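Local coordinates for protein L-talarate/galactarate dehydratase (Salmonella typhimurium, PDB 2PP0) that catalyses the magnesium-dependent dehydration of L-talarate and galactarate to 5-keto-4-deoxy-D-glucarate and, in competition, the epimerization of L-talarate to galactarate, at residues I249-P254 with L270-A275; R209-R214 with E244-I249; F357-E362 with G377-E382. All coordinates share one frame; numbering follows the deposited sequence.

Interaction 1. Residues I249-P254 with L270-A275; sequences IWIEEP and LDTPIA
Ile251 and Glu252 pair in parallel with Ile274 and Ala275 as neighbouring strands of a beta-alpha-beta unit in the enolase-superfamily barrel, with helix 260-269 as the crossover. Three backbone bonds fix the register: Ile251 N to Pro273 O (2.9 Å), Ala275 N to Ile251 O (2.9 Å, 167° at the hydrogen) and Glu253 N to Ala275 O (2.7 Å). On the face carrying Ile251 and Ile274, Ile274 CD1 lies 4.0 Å from Ile251 CB, while the Ile251 and Thr272 side chains cross at about a right angle, with Ile251 CG1 3.8 Å from Thr272 CG2. The other face bears Glu252 and Ala275. Ala275 CB sits over the five-membered ring of Trp250, 3.9 Å from its centroid and 16° off the normal. Pro254 and Ile274 continue the packing of the first face onto His263 of helix 260-269. Glu252, a magnesium ligand, has CG anti to the backbone N (chi1 -177°) and an extended chain, which carries the carboxylate out from its face to Lys195. There OE1 forms a salt bridge with this substrate-binding lysine and a hydrogen bond with Gln299 NE2, and OE2 lies close to Asp226, another magnesium ligand. Trp250 NE1 gives Glu252 OE1 one further, weak bond of 3.3 Å.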
ATOM      1  N   ILE B 249     -12.129  13.878  23.259  1.00 33.03           N
ATOM      2  CA  ILE B 249     -11.129  13.381  22.321  1.00 32.14           C
ATOM      3  C   ILE B 249     -11.572  13.824  20.928  1.00 31.43           C
ATOM      4  O   ILE B 249     -10.743  14.147  20.078  1.00 32.10           O
ATOM      5  CB  ILE B 249     -11.025  11.835  22.356  1.00 31.35           C
ATOM      6  CG1 ILE B 249     -10.546  11.377  23.738  1.00 30.00           C
ATOM      7  CG2 ILE B 249     -10.065  11.352  21.271  1.00 30.41           C
ATOM      8  CD1 ILE B 249      -9.192  11.973  24.145  1.00 31.69           C
ATOM      9  N   TRP B 250     -12.886  13.833  20.702  1.00 31.27           N
ATOM     10  CA  TRP B 250     -13.435  14.273  19.422  1.00 29.44           C
ATOM     11  C   TRP B 250     -14.957  14.415  19.430  1.00 28.86           C
ATOM     12  O   TRP B 250     -15.634  13.938  20.338  1.00 28.77           O
ATOM     13  CB  TRP B 250     -13.019  13.313  18.290  1.00 29.45           C
ATOM     14  CG  TRP B 250     -13.718  11.963  18.266  1.00 30.26           C
ATOM     15  CD1 TRP B 250     -15.071  11.728  18.193  1.00 31.60           C
ATOM     16  CD2 TRP B 250     -13.093  10.673  18.267  1.00 30.79           C
ATOM     17  NE1 TRP B 250     -15.318  10.376  18.146  1.00 31.11           N
ATOM     18  CE2 TRP B 250     -14.124   9.705  18.192  1.00 31.41           C
ATOM     19  CE3 TRP B 250     -11.761  10.238  18.325  1.00 30.94           C
ATOM     20  CZ2 TRP B 250     -13.864   8.329  18.173  1.00 30.01           C
ATOM     21  CZ3 TRP B 250     -11.501   8.865  18.308  1.00 30.60           C
ATOM     22  CH2 TRP B 250     -12.552   7.930  18.232  1.00 31.90           C
ATOM     23  N   ILE B 251     -15.477  15.102  18.419  1.00 28.77           N
ATOM     24  CA  ILE B 251     -16.921  15.272  18.234  1.00 28.78           C
ATOM     25  C   ILE B 251     -17.153  14.600  16.887  1.00 27.72           C
ATOM     26  O   ILE B 251     -16.677  15.071  15.858  1.00 28.33           O
ATOM     27  CB  ILE B 251     -17.331  16.758  18.147  1.00 31.08           C
ATOM     28  CG1 ILE B 251     -17.068  17.448  19.489  1.00 29.52           C
ATOM     29  CG2 ILE B 251     -18.813  16.870  17.788  1.00 30.30           C
ATOM     30  CD1 ILE B 251     -17.211  18.961  19.443  1.00 31.02           C
ATOM     31  N   GLU B 252     -17.876  13.491  16.899  1.00 26.98           N
ATOM     32  CA  GLU B 252     -18.110  12.722  15.689  1.00 28.03           C
ATOM     33  C   GLU B 252     -19.410  13.046  14.970  1.00 29.54           C
ATOM     34  O   GLU B 252     -20.429  13.323  15.596  1.00 30.82           O
ATOM     35  CB  GLU B 252     -18.067  11.235  16.040  1.00 26.81           C
ATOM     36  CG  GLU B 252     -18.225  10.283  14.868  1.00 29.16           C
ATOM     37  CD  GLU B 252     -18.079   8.836  15.304  1.00 31.69           C
ATOM     38  OE1 GLU B 252     -17.570   8.612  16.426  1.00 32.16           O
ATOM     39  OE2 GLU B 252     -18.456   7.929  14.531  1.00 31.18           O
ATOM     40  N   GLU B 253     -19.356  13.006  13.645  1.00 30.48           N
ATOM     41  CA  GLU B 253     -20.521  13.264  12.810  1.00 31.37           C
ATOM     42  C   GLU B 253     -21.469  14.348  13.318  1.00 32.24           C
ATOM     43  O   GLU B 253     -22.646  14.082  13.581  1.00 31.54           O
ATOM     44  CB  GLU B 253     -21.304  11.968  12.605  1.00 30.77           C
ATOM     45  CG  GLU B 253     -20.597  10.966  11.720  1.00 31.37           C
ATOM     46  CD  GLU B 253     -21.561  10.045  11.003  1.00 34.11           C
ATOM     47  OE1 GLU B 253     -22.246   9.252  11.684  1.00 34.38           O
ATOM     48  OE2 GLU B 253     -21.637  10.118   9.756  1.00 32.64           O
ATOM     49  N   PRO B 254     -20.975  15.586  13.460  1.00 31.44           N
ATOM     50  CA  PRO B 254     -21.868  16.639  13.940  1.00 33.08           C
ATOM     51  C   PRO B 254     -22.895  17.032  12.879  1.00 33.38           C
ATOM     52  O   PRO B 254     -23.976  17.516  13.205  1.00 34.63           O
ATOM     53  CB  PRO B 254     -20.908  17.776  14.286  1.00 32.91           C
ATOM     54  CG  PRO B 254     -19.782  17.577  13.305  1.00 32.05           C
ATOM     55  CD  PRO B 254     -19.589  16.076  13.346  1.00 33.44           C
ATOM     56  N   LEU B 270     -13.104  25.011  15.875  1.00 36.58           N
ATOM     57  CA  LEU B 270     -12.951  24.430  17.200  1.00 36.91           C
ATOM     58  C   LEU B 270     -11.574  23.827  17.440  1.00 36.79           C
ATOM     59  O   LEU B 270     -10.883  23.417  16.501  1.00 36.40           O
ATOM     60  CB  LEU B 270     -14.026  23.363  17.424  1.00 36.68           C
ATOM     61  CG  LEU B 270     -15.481  23.832  17.344  1.00 36.59           C
ATOM     62  CD1 LEU B 270     -16.404  22.626  17.267  1.00 36.36           C
ATOM     63  CD2 LEU B 270     -15.815  24.692  18.557  1.00 37.84           C
ATOM     64  N   ASP B 271     -11.180  23.794  18.709  1.00 37.03           N
ATOM     65  CA  ASP B 271      -9.906  23.214  19.115  1.00 37.06           C
ATOM     66  C   ASP B 271     -10.136  21.718  19.269  1.00 36.82           C
ATOM     67  O   ASP B 271      -9.244  20.910  19.008  1.00 37.55           O
ATOM     68  CB  ASP B 271      -9.440  23.817  20.442  1.00 37.12           C
ATOM     69  CG  ASP B 271      -8.707  25.136  20.257  1.00 37.65           C
ATOM     70  OD1 ASP B 271      -8.598  25.598  19.101  1.00 38.43           O
ATOM     71  OD2 ASP B 271      -8.233  25.706  21.264  1.00 37.68           O
ATOM     72  N   THR B 272     -11.344  21.356  19.698  1.00 35.45           N
ATOM     73  CA  THR B 272     -11.702  19.954  19.858  1.00 34.60           C
ATOM     74  C   THR B 272     -11.675  19.306  18.484  1.00 33.76           C
ATOM     75  O   THR B 272     -12.150  19.886  17.507  1.00 33.06           O
ATOM     76  CB  THR B 272     -13.124  19.784  20.423  1.00 34.43           C
ATOM     77  OG1 THR B 272     -13.208  20.405  21.708  1.00 37.65           O
ATOM     78  CG2 THR B 272     -13.468  18.305  20.551  1.00 33.92           C
ATOM     79  N   PRO B 273     -11.103  18.103  18.385  1.00 33.19           N
ATOM     80  CA  PRO B 273     -11.043  17.414  17.095  1.00 32.32           C
ATOM     81  C   PRO B 273     -12.429  17.049  16.574  1.00 31.87           C
ATOM     82  O   PRO B 273     -13.348  16.785  17.353  1.00 31.40           O
ATOM     83  CB  PRO B 273     -10.203  16.177  17.407  1.00 33.39           C
ATOM     84  CG  PRO B 273      -9.275  16.674  18.486  1.00 33.65           C
ATOM     85  CD  PRO B 273     -10.224  17.446  19.372  1.00 34.99           C
ATOM     86  N   ILE B 274     -12.576  17.047  15.253  1.00 31.37           N
ATOM     87  CA  ILE B 274     -13.842  16.681  14.616  1.00 30.25           C
ATOM     88  C   ILE B 274     -13.591  15.345  13.929  1.00 29.28           C
ATOM     89  O   ILE B 274     -12.539  15.152  13.325  1.00 29.59           O
ATOM     90  CB  ILE B 274     -14.270  17.728  13.552  1.00 30.51           C
ATOM     91  CG1 ILE B 274     -14.589  19.061  14.234  1.00 30.38           C
ATOM     92  CG2 ILE B 274     -15.494  17.224  12.772  1.00 29.53           C
ATOM     93  CD1 ILE B 274     -15.703  18.971  15.261  1.00 31.63           C
ATOM     94  N   ALA B 275     -14.546  14.428  14.031  1.00 28.45           N
ATOM     95  CA  ALA B 275     -14.413  13.114  13.414  1.00 28.88           C
ATOM     96  C   ALA B 275     -15.614  12.786  12.536  1.00 29.63           C
ATOM     97  O   ALA B 275     -16.734  13.193  12.838  1.00 29.61           O
ATOM     98  CB  ALA B 275     -14.264  12.047  14.493  1.00 27.51           C
TER

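Interaction 2. Residues R209-R214 with E244-I249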
ATOM      1  N   ARG B 209     -26.567  14.703  30.181  1.00 43.83           N
ATOM      2  CA  ARG B 209     -25.978  13.373  30.193  1.00 42.62           C
ATOM      3  C   ARG B 209     -24.459  13.454  30.078  1.00 42.85           C
ATOM      4  O   ARG B 209     -23.741  12.764  30.803  1.00 44.14           O
ATOM      5  CB  ARG B 209     -26.560  12.535  29.050  1.00 41.13           C
ATOM      6  CG  ARG B 209     -28.027  12.189  29.247  1.00 39.33           C
ATOM      7  CD  ARG B 209     -28.750  11.943  27.929  1.00 40.17           C
ATOM      8  NE  ARG B 209     -28.334  10.720  27.244  1.00 40.33           N
ATOM      9  CZ  ARG B 209     -28.551   9.490  27.699  1.00 39.77           C
ATOM     10  NH1 ARG B 209     -29.178   9.303  28.853  1.00 40.81           N
ATOM     11  NH2 ARG B 209     -28.158   8.442  26.989  1.00 39.11           N
ATOM     12  N   LEU B 210     -23.970  14.309  29.180  1.00 43.01           N
ATOM     13  CA  LEU B 210     -22.531  14.461  28.978  1.00 42.01           C
ATOM     14  C   LEU B 210     -21.836  14.967  30.242  1.00 42.96           C
ATOM     15  O   LEU B 210     -20.739  14.516  30.576  1.00 42.58           O
ATOM     16  CB  LEU B 210     -22.249  15.415  27.807  1.00 41.36           C
ATOM     17  CG  LEU B 210     -20.787  15.615  27.379  1.00 40.53           C
ATOM     18  CD1 LEU B 210     -20.151  14.275  27.035  1.00 40.38           C
ATOM     19  CD2 LEU B 210     -20.731  16.541  26.176  1.00 39.96           C
ATOM     20  N   THR B 211     -22.470  15.900  30.947  1.00 43.19           N
ATOM     21  CA  THR B 211     -21.880  16.439  32.170  1.00 43.93           C
ATOM     22  C   THR B 211     -21.824  15.367  33.258  1.00 44.00           C
ATOM     23  O   THR B 211     -20.855  15.287  34.017  1.00 43.99           O
ATOM     24  CB  THR B 211     -22.679  17.653  32.711  1.00 45.10           C
ATOM     25  OG1 THR B 211     -24.013  17.245  33.046  1.00 49.22           O
ATOM     26  CG2 THR B 211     -22.737  18.758  31.668  1.00 42.53           C
ATOM     27  N   ALA B 212     -22.867  14.546  33.325  1.00 43.95           N
ATOM     28  CA  ALA B 212     -22.934  13.477  34.313  1.00 43.88           C
ATOM     29  C   ALA B 212     -21.865  12.419  34.043  1.00 44.86           C
ATOM     30  O   ALA B 212     -21.288  11.861  34.977  1.00 46.27           O
ATOM     31  CB  ALA B 212     -24.317  12.839  34.300  1.00 43.13           C
ATOM     32  N   VAL B 213     -21.607  12.144  32.764  1.00 44.73           N
ATOM     33  CA  VAL B 213     -20.606  11.150  32.384  1.00 44.28           C
ATOM     34  C   VAL B 213     -19.181  11.637  32.637  1.00 44.83           C
ATOM     35  O   VAL B 213     -18.342  10.878  33.126  1.00 45.09           O
ATOM     36  CB  VAL B 213     -20.738  10.748  30.900  1.00 43.76           C
ATOM     37  CG1 VAL B 213     -19.621   9.780  30.523  1.00 42.78           C
ATOM     38  CG2 VAL B 213     -22.091  10.102  30.659  1.00 43.03           C
ATOM     39  N   ARG B 214     -18.896  12.893  32.298  1.00 44.93           N
ATOM     40  CA  ARG B 214     -17.560  13.434  32.536  1.00 46.30           C
ATOM     41  C   ARG B 214     -17.309  13.478  34.038  1.00 47.90           C
ATOM     42  O   ARG B 214     -16.208  13.186  34.509  1.00 48.40           O
ATOM     43  CB  ARG B 214     -17.424  14.845  31.958  1.00 45.67           C
ATOM     44  CG  ARG B 214     -16.191  15.604  32.462  1.00 45.51           C
ATOM     45  CD  ARG B 214     -14.901  14.810  32.240  1.00 45.22           C
ATOM     46  NE  ARG B 214     -14.427  14.870  30.860  1.00 44.53           N
ATOM     47  CZ  ARG B 214     -13.585  13.993  30.321  1.00 44.79           C
ATOM     48  NH1 ARG B 214     -13.124  12.978  31.042  1.00 42.26           N
ATOM     49  NH2 ARG B 214     -13.202  14.133  29.059  1.00 44.24           N
ATOM     50  N   GLU B 244     -16.452  22.421  24.531  1.00 44.31           N
ATOM     51  CA  GLU B 244     -14.998  22.585  24.608  1.00 45.79           C
ATOM     52  C   GLU B 244     -14.462  22.402  26.026  1.00 46.20           C
ATOM     53  O   GLU B 244     -13.287  22.093  26.221  1.00 46.58           O
ATOM     54  CB  GLU B 244     -14.586  23.965  24.071  1.00 46.61           C
ATOM     55  CG  GLU B 244     -14.766  24.114  22.564  1.00 49.47           C
ATOM     56  CD  GLU B 244     -13.446  24.246  21.816  1.00 50.75           C
ATOM     57  OE1 GLU B 244     -12.970  25.386  21.641  1.00 52.23           O
ATOM     58  OE2 GLU B 244     -12.881  23.208  21.410  1.00 51.07           O
ATOM     59  N   GLN B 245     -15.335  22.578  27.012  1.00 46.18           N
ATOM     60  CA  GLN B 245     -14.952  22.448  28.414  1.00 46.90           C
ATOM     61  C   GLN B 245     -14.751  21.000  28.862  1.00 47.05           C
ATOM     62  O   GLN B 245     -14.042  20.742  29.838  1.00 47.79           O
ATOM     63  CB  GLN B 245     -16.008  23.113  29.299  1.00 47.16           C
ATOM     64  CG  GLN B 245     -17.393  22.499  29.179  1.00 47.96           C
ATOM     65  CD  GLN B 245     -18.462  23.325  29.875  1.00 50.58           C
ATOM     66  OE1 GLN B 245     -18.393  23.566  31.082  1.00 52.50           O
ATOM     67  NE2 GLN B 245     -19.459  23.765  29.112  1.00 49.08           N
ATOM     68  N   PHE B 246     -15.370  20.059  28.154  1.00 46.32           N
ATOM     69  CA  PHE B 246     -15.254  18.647  28.507  1.00 44.78           C
ATOM     70  C   PHE B 246     -13.953  17.998  28.017  1.00 44.70           C
ATOM     71  O   PHE B 246     -13.679  16.837  28.329  1.00 45.90           O
ATOM     72  CB  PHE B 246     -16.464  17.878  27.966  1.00 44.86           C
ATOM     73  CG  PHE B 246     -17.786  18.367  28.505  1.00 45.63           C
ATOM     74  CD1 PHE B 246     -18.099  18.232  29.855  1.00 45.47           C
ATOM     75  CD2 PHE B 246     -18.718  18.967  27.660  1.00 45.74           C
ATOM     76  CE1 PHE B 246     -19.320  18.687  30.358  1.00 45.31           C
ATOM     77  CE2 PHE B 246     -19.942  19.426  28.148  1.00 45.19           C
ATOM     78  CZ  PHE B 246     -20.246  19.287  29.500  1.00 45.49           C
ATOM     79  N   ASN B 247     -13.156  18.747  27.260  1.00 43.40           N
ATOM     80  CA  ASN B 247     -11.883  18.250  26.734  1.00 43.12           C
ATOM     81  C   ASN B 247     -12.024  16.917  26.000  1.00 41.58           C
ATOM     82  O   ASN B 247     -11.173  16.035  26.118  1.00 41.94           O
ATOM     83  CB  ASN B 247     -10.869  18.103  27.872  1.00 45.54           C
ATOM     84  CG  ASN B 247     -10.470  19.440  28.479  1.00 48.28           C
ATOM     85  OD1 ASN B 247      -9.919  19.494  29.581  1.00 49.64           O
ATOM     86  ND2 ASN B 247     -10.737  20.525  27.756  1.00 47.50           N
ATOM     87  N   LEU B 248     -13.096  16.785  25.230  1.00 38.82           N
ATOM     88  CA  LEU B 248     -13.372  15.568  24.476  1.00 36.86           C
ATOM     89  C   LEU B 248     -12.254  15.177  23.511  1.00 35.10           C
ATOM     90  O   LEU B 248     -11.526  16.032  23.002  1.00 34.26           O
ATOM     91  CB  LEU B 248     -14.670  15.743  23.684  1.00 36.62           C
ATOM     92  CG  LEU B 248     -15.930  16.057  24.487  1.00 37.77           C
ATOM     93  CD1 LEU B 248     -17.093  16.327  23.539  1.00 37.66           C
ATOM     94  CD2 LEU B 248     -16.247  14.892  25.407  1.00 37.62           C
ATOM     95  N   ILE B 249     -12.129  13.878  23.259  1.00 33.03           N
ATOM     96  CA  ILE B 249     -11.129  13.381  22.321  1.00 32.14           C
ATOM     97  C   ILE B 249     -11.572  13.824  20.928  1.00 31.43           C
ATOM     98  O   ILE B 249     -10.743  14.147  20.078  1.00 32.10           O
ATOM     99  CB  ILE B 249     -11.025  11.835  22.356  1.00 31.35           C
ATOM    100  CG1 ILE B 249     -10.546  11.377  23.738  1.00 30.00           C
ATOM    101  CG2 ILE B 249     -10.065  11.352  21.271  1.00 30.41           C
ATOM    102  CD1 ILE B 249      -9.192  11.973  24.145  1.00 31.69           C
TER
HETATM  103  O   HOH W   1     -11.421  12.960  27.072  1.00 38.79           O
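Phe246 packs against Leu210, Thr211 and Arg214 in a helix-to-loop contact on the outer layer of the barrel, where helix 203-217 meets the loop between helix 233-243 and strand 251-252. The evidence is one aromatic ring packed against helix side chains and one carbonyl gripped by a guanidinium. Leu210 CG, anti to the backbone N (chi1 -176°), comes over a face of the Phe246 ring as a CH-pi contact, 4.0 Å from the centroid and 14° off the normal; CG of Gln245 lies over the opposite face. Thr211 meets the ring's edge instead, its CG2 3.3 Å from Phe246 CZ and near the ring plane. Arg214 runs past the ring in the reverse direction, and bends at chi2 and chi3 turn its guanidinium back to the Phe246 backbone. Arg214 NH2 donates to Phe246 O at 2.8 Å, nearly along the C=O axis, and NE adds a weak bond to the same oxygen. A water in the guanidinium plane accepts from Arg214 NH2 (2.9 Å) and donates to Asn247 O (3.2 Å). Arg214 NH1 reaches the carbonyls of Gly218 and Phe221, so the guanidinium also ties down the loop leaving its own helix. Further inward, Leu210 CD1 approaches Leu248 CD2 at 4.3 Å; both leucines rest on Val225, and Leu210 also touches Leu196, so the contact lies between helix 203-217 and strands 194-197 and 223-226.

Interaction 3. Residues F357-E362 with G377-E382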
ATOM      1  N   PHE B 357     -17.881 -15.531  16.276  1.00 34.54           N
ATOM      2  CA  PHE B 357     -16.577 -16.178  16.242  1.00 34.68           C
ATOM      3  C   PHE B 357     -16.253 -17.019  17.471  1.00 35.00           C
ATOM      4  O   PHE B 357     -16.750 -16.768  18.567  1.00 35.62           O
ATOM      5  CB  PHE B 357     -15.503 -15.109  16.056  1.00 35.31           C
ATOM      6  CG  PHE B 357     -15.788 -14.162  14.924  1.00 35.17           C
ATOM      7  CD1 PHE B 357     -15.740 -14.600  13.605  1.00 36.17           C
ATOM      8  CD2 PHE B 357     -16.128 -12.838  15.179  1.00 36.31           C
ATOM      9  CE1 PHE B 357     -16.027 -13.732  12.552  1.00 37.63           C
ATOM     10  CE2 PHE B 357     -16.417 -11.960  14.135  1.00 35.85           C
ATOM     11  CZ  PHE B 357     -16.366 -12.410  12.819  1.00 36.32           C
ATOM     12  N   ASN B 358     -15.400 -18.015  17.276  1.00 34.67           N
ATOM     13  CA  ASN B 358     -14.990 -18.896  18.358  1.00 36.15           C
ATOM     14  C   ASN B 358     -13.996 -18.205  19.282  1.00 36.78           C
ATOM     15  O   ASN B 358     -13.937 -18.506  20.477  1.00 37.92           O
ATOM     16  CB  ASN B 358     -14.362 -20.163  17.778  1.00 34.80           C
ATOM     17  CG  ASN B 358     -15.379 -21.053  17.101  1.00 35.70           C
ATOM     18  OD1 ASN B 358     -15.099 -21.672  16.078  1.00 38.63           O
ATOM     19  ND2 ASN B 358     -16.568 -21.130  17.682  1.00 31.56           N
ATOM     20  N   GLU B 359     -13.228 -17.269  18.728  1.00 35.45           N
ATOM     21  CA  GLU B 359     -12.212 -16.548  19.489  1.00 34.98           C
ATOM     22  C   GLU B 359     -12.647 -15.138  19.892  1.00 36.47           C
ATOM     23  O   GLU B 359     -13.438 -14.500  19.201  1.00 35.89           O
ATOM     24  CB  GLU B 359     -10.920 -16.465  18.669  1.00 34.80           C
ATOM     25  CG  GLU B 359     -10.466 -17.800  18.070  1.00 35.70           C
ATOM     26  CD  GLU B 359     -11.139 -18.128  16.743  1.00 37.75           C
ATOM     27  OE1 GLU B 359     -12.105 -17.433  16.361  1.00 37.18           O
ATOM     28  OE2 GLU B 359     -10.700 -19.090  16.078  1.00 38.82           O
ATOM     29  N   GLN B 360     -12.120 -14.659  21.014  1.00 35.48           N
ATOM     30  CA  GLN B 360     -12.436 -13.326  21.512  1.00 36.90           C
ATOM     31  C   GLN B 360     -11.139 -12.534  21.668  1.00 37.67           C
ATOM     32  O   GLN B 360     -10.091 -13.110  21.956  1.00 36.92           O
ATOM     33  CB  GLN B 360     -13.146 -13.415  22.868  1.00 37.25           C
ATOM     34  CG  GLN B 360     -14.445 -14.228  22.868  1.00 39.66           C
ATOM     35  CD  GLN B 360     -15.463 -13.727  21.852  1.00 42.57           C
ATOM     36  OE1 GLN B 360     -15.712 -12.523  21.746  1.00 42.87           O
ATOM     37  NE2 GLN B 360     -16.065 -14.653  21.109  1.00 42.28           N
ATOM     38  N   LEU B 361     -11.211 -11.219  21.478  1.00 36.37           N
ATOM     39  CA  LEU B 361     -10.035 -10.359  21.605  1.00 36.84           C
ATOM     40  C   LEU B 361      -9.737  -9.993  23.056  1.00 37.46           C
ATOM     41  O   LEU B 361     -10.641  -9.876  23.883  1.00 36.57           O
ATOM     42  CB  LEU B 361     -10.217  -9.076  20.789  1.00 36.37           C
ATOM     43  CG  LEU B 361     -10.178  -9.219  19.267  1.00 35.42           C
ATOM     44  CD1 LEU B 361     -10.563  -7.894  18.621  1.00 35.58           C
ATOM     45  CD2 LEU B 361      -8.791  -9.655  18.827  1.00 36.23           C
ATOM     46  N   GLU B 362      -8.458  -9.800  23.351  1.00 38.09           N
ATOM     47  CA  GLU B 362      -8.022  -9.461  24.696  1.00 38.79           C
ATOM     48  C   GLU B 362      -8.023  -7.957  24.948  1.00 37.79           C
ATOM     49  O   GLU B 362      -7.313  -7.210  24.277  1.00 37.64           O
ATOM     50  CB  GLU B 362      -6.613 -10.015  24.930  1.00 41.77           C
ATOM     51  CG  GLU B 362      -6.078  -9.831  26.347  1.00 46.49           C
ATOM     52  CD  GLU B 362      -4.593 -10.162  26.458  1.00 48.62           C
ATOM     53  OE1 GLU B 362      -4.178 -11.223  25.946  1.00 50.95           O
ATOM     54  OE2 GLU B 362      -3.839  -9.364  27.058  1.00 51.53           O
ATOM     55  N   GLY B 377      -7.617 -13.832  12.464  1.00 30.01           N
ATOM     56  CA  GLY B 377      -7.528 -14.474  13.765  1.00 31.21           C
ATOM     57  C   GLY B 377      -8.867 -14.902  14.340  1.00 34.00           C
ATOM     58  O   GLY B 377      -9.043 -14.951  15.558  1.00 34.80           O
ATOM     59  N   PHE B 378      -9.815 -15.219  13.467  1.00 34.47           N
ATOM     60  CA  PHE B 378     -11.142 -15.635  13.911  1.00 36.15           C
ATOM     61  C   PHE B 378     -11.672 -16.775  13.062  1.00 34.02           C
ATOM     62  O   PHE B 378     -11.390 -16.845  11.868  1.00 34.46           O
ATOM     63  CB  PHE B 378     -12.128 -14.458  13.818  1.00 38.83           C
ATOM     64  CG  PHE B 378     -11.882 -13.360  14.827  1.00 43.06           C
ATOM     65  CD1 PHE B 378     -12.230 -13.531  16.164  1.00 45.23           C
ATOM     66  CD2 PHE B 378     -11.327 -12.146  14.433  1.00 44.61           C
ATOM     67  CE1 PHE B 378     -12.032 -12.510  17.093  1.00 46.86           C
ATOM     68  CE2 PHE B 378     -11.124 -11.115  15.354  1.00 45.90           C
ATOM     69  CZ  PHE B 378     -11.478 -11.298  16.687  1.00 46.86           C
ATOM     70  N   THR B 379     -12.429 -17.675  13.684  1.00 33.35           N
ATOM     71  CA  THR B 379     -13.045 -18.784  12.960  1.00 33.54           C
ATOM     72  C   THR B 379     -14.546 -18.682  13.222  1.00 32.34           C
ATOM     73  O   THR B 379     -14.965 -18.297  14.311  1.00 32.68           O
ATOM     74  CB  THR B 379     -12.539 -20.164  13.439  1.00 34.37           C
ATOM     75  OG1 THR B 379     -12.858 -20.339  14.824  1.00 36.74           O
ATOM     76  CG2 THR B 379     -11.034 -20.277  13.240  1.00 34.69           C
ATOM     77  N   LEU B 380     -15.350 -19.004  12.217  1.00 32.99           N
ATOM     78  CA  LEU B 380     -16.803 -18.935  12.348  1.00 33.69           C
ATOM     79  C   LEU B 380     -17.335 -19.938  13.363  1.00 34.33           C
ATOM     80  O   LEU B 380     -17.020 -21.128  13.304  1.00 35.13           O
ATOM     81  CB  LEU B 380     -17.460 -19.176  10.991  1.00 33.09           C
ATOM     82  CG  LEU B 380     -17.188 -18.105   9.931  1.00 33.78           C
ATOM     83  CD1 LEU B 380     -17.751 -18.551   8.589  1.00 32.58           C
ATOM     84  CD2 LEU B 380     -17.808 -16.781  10.371  1.00 34.28           C
ATOM     85  N   SER B 381     -18.144 -19.444  14.293  1.00 34.16           N
ATOM     86  CA  SER B 381     -18.734 -20.266  15.343  1.00 34.75           C
ATOM     87  C   SER B 381     -19.953 -21.017  14.832  1.00 37.05           C
ATOM     88  O   SER B 381     -20.432 -20.767  13.725  1.00 35.54           O
ATOM     89  CB  SER B 381     -19.184 -19.384  16.493  1.00 34.79           C
ATOM     90  OG  SER B 381     -20.333 -18.654  16.096  1.00 33.10           O
ATOM     91  N   GLU B 382     -20.465 -21.926  15.659  1.00 36.89           N
ATOM     92  CA  GLU B 382     -21.645 -22.700  15.299  1.00 38.50           C
ATOM     93  C   GLU B 382     -22.844 -21.761  15.273  1.00 37.32           C
ATOM     94  O   GLU B 382     -23.745 -21.919  14.454  1.00 38.56           O
ATOM     95  CB  GLU B 382     -21.871 -23.828  16.316  1.00 40.89           C
ATOM     96  CG  GLU B 382     -23.139 -24.648  16.099  1.00 44.16           C
ATOM     97  CD  GLU B 382     -23.270 -25.179  14.682  1.00 47.59           C
ATOM     98  OE1 GLU B 382     -22.250 -25.605  14.101  1.00 47.13           O
ATOM     99  OE2 GLU B 382     -24.404 -25.183  14.153  1.00 49.70           O
TER
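Phe357 and Phe378 meet obliquely, their ring planes 39° apart and centroids separated by 4.9 Å. Phe378 presents CB and CG to one face of the Phe357 ring, CB coming to 3.6 Å from Phe357 CD1, while Thr379 O lies in plane at that ring's edge. Phe378 is in turn met at its own edge by Glu359 O, in the ring plane, and by Leu361 CG, 3.6 Å from Phe378 CZ. The two side chains of this last pair cross at about a right angle. Polar groups line up along the exposed flank. The Glu359 chain bends at chi2 (84°) and folds its carboxylate back onto Thr379: OE1 accepts from Thr379 N at 2.7 Å on its syn side, and OE2 lies 2.8 Å from Thr379 OG1. Asn358 OD1 is 2.9 Å from Thr379 OG1, so the one Thr379 hydroxyl proton has two acceptors within reach. The backbone contributes a bond from Asn358 N to Thr379 O (3.0 Å, 159°), and Phe357 and Leu380 form a single beta bridge. Ser381 OG bonds Pro355 O and caps Ala384 N at the start of helix 382-386. Phe357 and Phe378 both pack on Glu332 of helix 331-339, and Leu380 touches Ile64 and Glu66 of strand 57-69. This belongs to the bidomain enolase fold: past the last barrel strands, the chain runs between barrel and N-terminal domain before strand 388-395 joins that domain's antiparallel sheet.

Interactions 1 and 2 lie on the same side of the chain's centre and share Ile249, whereas interaction 3 stands apart, its centre about 33 Å from that of interaction 1 and about 35 Å from that of interaction 2. Interaction 1 is the buried one: backbone bonds join adjacent barrel strands beside the metal site. Interaction 2, partly buried, lies a layer further out and relies on ring packing and an arginine-carbonyl grip. The two are coupled through Glu244 OE2, 2.8 Å from Thr272 OG1 in a probable hydrogen bond. Interaction 3, also partly buried, combines an aromatic pair with a carboxylate-threonine cluster and joins irregular segments rather than barrel strands.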